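Side-chain contact in DnaJ homolog subfamily C member 27-A (Xenopus laevis, PDB 6JMG), which binds GTP and magnesium as a Rab-family small GTPase, carries a C-terminal DnaJ domain and is possibly involved in regulating the MEK/ERK pathway: residues D207-I212 and E255-A260. Residues are numbered along the deposited sequence; the frame is centred on the assembly and turned at random.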
loop_
_atom_site.group_PDB
_atom_site.type_symbol
_atom_site.label_atom_id
_atom_site.label_comp_id
_atom_site.label_asym_id
_atom_site.label_seq_id
_atom_site.Cartn_x
_atom_site.Cartn_y
_atom_site.Cartn_z
ATOM N N ASP A 207 11.442 -1.568 -21.971
ATOM C CA ASP A 207 11.476 -2.693 -22.897
ATOM C C ASP A 207 10.081 -3.014 -23.397
ATOM O O ASP A 207 9.896 -3.306 -24.585
ATOM C CB ASP A 207 12.110 -3.921 -22.240
ATOM C CG ASP A 207 13.613 -3.775 -22.045
ATOM O OD1 ASP A 207 14.216 -2.862 -22.661
ATOM O OD2 ASP A 207 14.181 -4.574 -21.265
ATOM N N SER A 208 9.077 -2.936 -22.512
ATOM C CA SER A 208 7.745 -3.354 -22.927
ATOM C C SER A 208 7.161 -2.375 -23.926
ATOM O O SER A 208 6.576 -2.785 -24.937
ATOM C CB SER A 208 6.816 -3.460 -21.709
ATOM O OG SER A 208 6.779 -4.776 -21.155
ATOM N N ILE A 209 7.418 -1.081 -23.719
ATOM C CA ILE A 209 6.956 -0.076 -24.668
ATOM C C ILE A 209 7.598 -0.282 -26.034
ATOM O O ILE A 209 6.935 -0.168 -27.072
ATOM C CB ILE A 209 7.215 1.332 -24.119
ATOM C CG1 ILE A 209 6.461 1.498 -22.792
ATOM C CG2 ILE A 209 6.768 2.367 -25.151
ATOM C CD1 ILE A 209 6.665 2.850 -22.125
ATOM N N ARG A 210 8.892 -0.573 -26.070
ATOM C CA ARG A 210 9.520 -0.710 -27.374
ATOM C C ARG A 210 9.077 -1.999 -28.037
ATOM O O ARG A 210 8.800 -2.015 -29.242
ATOM C CB ARG A 210 11.045 -0.664 -27.265
ATOM C CG ARG A 210 11.732 -0.893 -28.606
ATOM C CD ARG A 210 13.221 -1.110 -28.459
ATOM N NE ARG A 210 13.557 -1.731 -27.180
ATOM C CZ ARG A 210 14.763 -2.210 -26.876
ATOM N NH1 ARG A 210 15.751 -2.145 -27.765
ATOM N NH2 ARG A 210 14.978 -2.757 -25.682
ATOM N N ARG A 211 8.922 -3.067 -27.247
ATOM C CA ARG A 211 8.461 -4.329 -27.815
ATOM C C ARG A 211 7.047 -4.194 -28.362
ATOM O O ARG A 211 6.734 -4.778 -29.403
ATOM C CB ARG A 211 8.540 -5.439 -26.765
ATOM C CG ARG A 211 7.980 -6.783 -27.220
ATOM C CD ARG A 211 7.903 -7.783 -26.059
ATOM N NE ARG A 211 6.949 -7.391 -25.021
ATOM C CZ ARG A 211 5.627 -7.561 -25.095
ATOM N NH1 ARG A 211 5.071 -8.128 -26.166
ATOM N NH2 ARG A 211 4.857 -7.158 -24.090
ATOM N N ILE A 212 6.217 -3.358 -27.727
ATOM C CA ILE A 212 4.849 -3.117 -28.194
ATOM C C ILE A 212 4.810 -2.210 -29.441
ATOM O O ILE A 212 3.857 -2.305 -30.215
ATOM C CB ILE A 212 3.978 -2.602 -27.028
ATOM C CG1 ILE A 212 3.768 -3.733 -26.014
ATOM C CG2 ILE A 212 2.598 -2.150 -27.471
ATOM C CD1 ILE A 212 3.450 -3.255 -24.571
ATOM N N GLU A 255 1.556 6.119 -23.148
ATOM C CA GLU A 255 0.150 6.255 -23.498
ATOM C C GLU A 255 -0.182 5.467 -24.761
ATOM O O GLU A 255 -1.217 4.796 -24.822
ATOM C CB GLU A 255 -0.208 7.727 -23.647
ATOM C CG GLU A 255 -1.611 7.978 -24.102
ATOM C CD GLU A 255 -1.825 9.420 -24.537
ATOM O OE1 GLU A 255 -2.563 9.639 -25.535
ATOM O OE2 GLU A 255 -1.253 10.322 -23.873
ATOM N N ASP A 256 0.692 5.508 -25.774
ATOM C CA ASP A 256 0.387 4.764 -26.997
ATOM C C ASP A 256 0.525 3.269 -26.760
ATOM O O ASP A 256 -0.251 2.468 -27.297
ATOM C CB ASP A 256 1.290 5.200 -28.150
ATOM C CG ASP A 256 1.291 6.695 -28.352
ATOM O OD1 ASP A 256 0.225 7.252 -28.696
ATOM O OD2 ASP A 256 2.366 7.309 -28.160
ATOM N N ALA A 257 1.502 2.880 -25.947
ATOM C CA ALA A 257 1.642 1.479 -25.591
ATOM C C ALA A 257 0.431 0.990 -24.815
ATOM O O ALA A 257 -0.091 -0.101 -25.085
ATOM C CB ALA A 257 2.909 1.287 -24.770
ATOM N N PHE A 258 -0.040 1.790 -23.853
ATOM C CA PHE A 258 -1.245 1.416 -23.129
ATOM C C PHE A 258 -2.439 1.281 -24.069
ATOM O O PHE A 258 -3.125 0.256 -24.074
ATOM C CB PHE A 258 -1.547 2.434 -22.054
ATOM C CG PHE A 258 -2.776 2.110 -21.277
ATOM C CD1 PHE A 258 -2.825 0.967 -20.484
ATOM C CD2 PHE A 258 -3.886 2.919 -21.350
ATOM C CE1 PHE A 258 -3.938 0.666 -19.765
ATOM C CE2 PHE A 258 -5.028 2.605 -20.629
ATOM C CZ PHE A 258 -5.050 1.484 -19.839
ATOM N N LYS A 259 -2.668 2.290 -24.912
ATOM C CA LYS A 259 -3.745 2.212 -25.892
ATOM C C LYS A 259 -3.616 0.961 -26.761
ATOM O O LYS A 259 -4.625 0.322 -27.101
ATOM C CB LYS A 259 -3.744 3.479 -26.755
ATOM C CG LYS A 259 -4.839 3.515 -27.819
ATOM C CD LYS A 259 -4.757 4.767 -28.701
ATOM C CE LYS A 259 -4.314 6.004 -27.903
ATOM N NZ LYS A 259 -4.840 7.304 -28.452
ATOM N N ALA A 260 -2.386 0.582 -27.116
ATOM C CA ALA A 260 -2.209 -0.579 -27.979
ATOM C C ALA A 260 -2.575 -1.853 -27.242
ATOM O O ALA A 260 -3.216 -2.752 -27.804
ATOM C CB ALA A 260 -0.770 -0.644 -28.487
#
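I212 meets A257 and A260 and also lays its CG1 over one face of the R211 guanidinium, on its own helix. I212 CG1 is 4.0 Å above the plane of that group and displaced toward the rim. The guanidinium makes no contact with 255-260. Its NH1 makes a weak hydrogen bond to the carbonyl oxygen of M221.

The contact itself is purely apolar, with no hydrogen bond or salt bridge across it. I209 and I212, about one turn apart on 207-212, touch A257 and A260, about one turn apart on 255-260. I212 is directed at the other helix, while I209 meets A257 from beside it. I209 rests on A257 with both of its branches: CG2 is 4.0 Å and CG1 4.1 Å from A257 CB. I212 uses its CG2 methyl alone. This methyl touches A260 CB at 3.8 Å and lies farther, 4.4 Å, from A257 CB. It also lies 4.1 Å from A257 O, which is van der Waals packing against the backbone.

Both isoleucines hold CG2 anti to the backbone N (chi1 to CG1 is -60° in I209 and -69° in I212). In I212 this turns the methyl onto the alanine face. The axes of 207-212 and 255-260 come within 9.4 Å and cross at 62°, with small alanines at the meeting point.

Helix 203-213 here packs on the start of helix 254-278, which belongs to the DnaJ domain, away from the GTP site. I209 and I212 also touch L244 at the end of helix 230-244, just ahead of the HPD sequence that begins at H245. I212 and A260 both pack on M221, so helix 218-222 borders the contact as well.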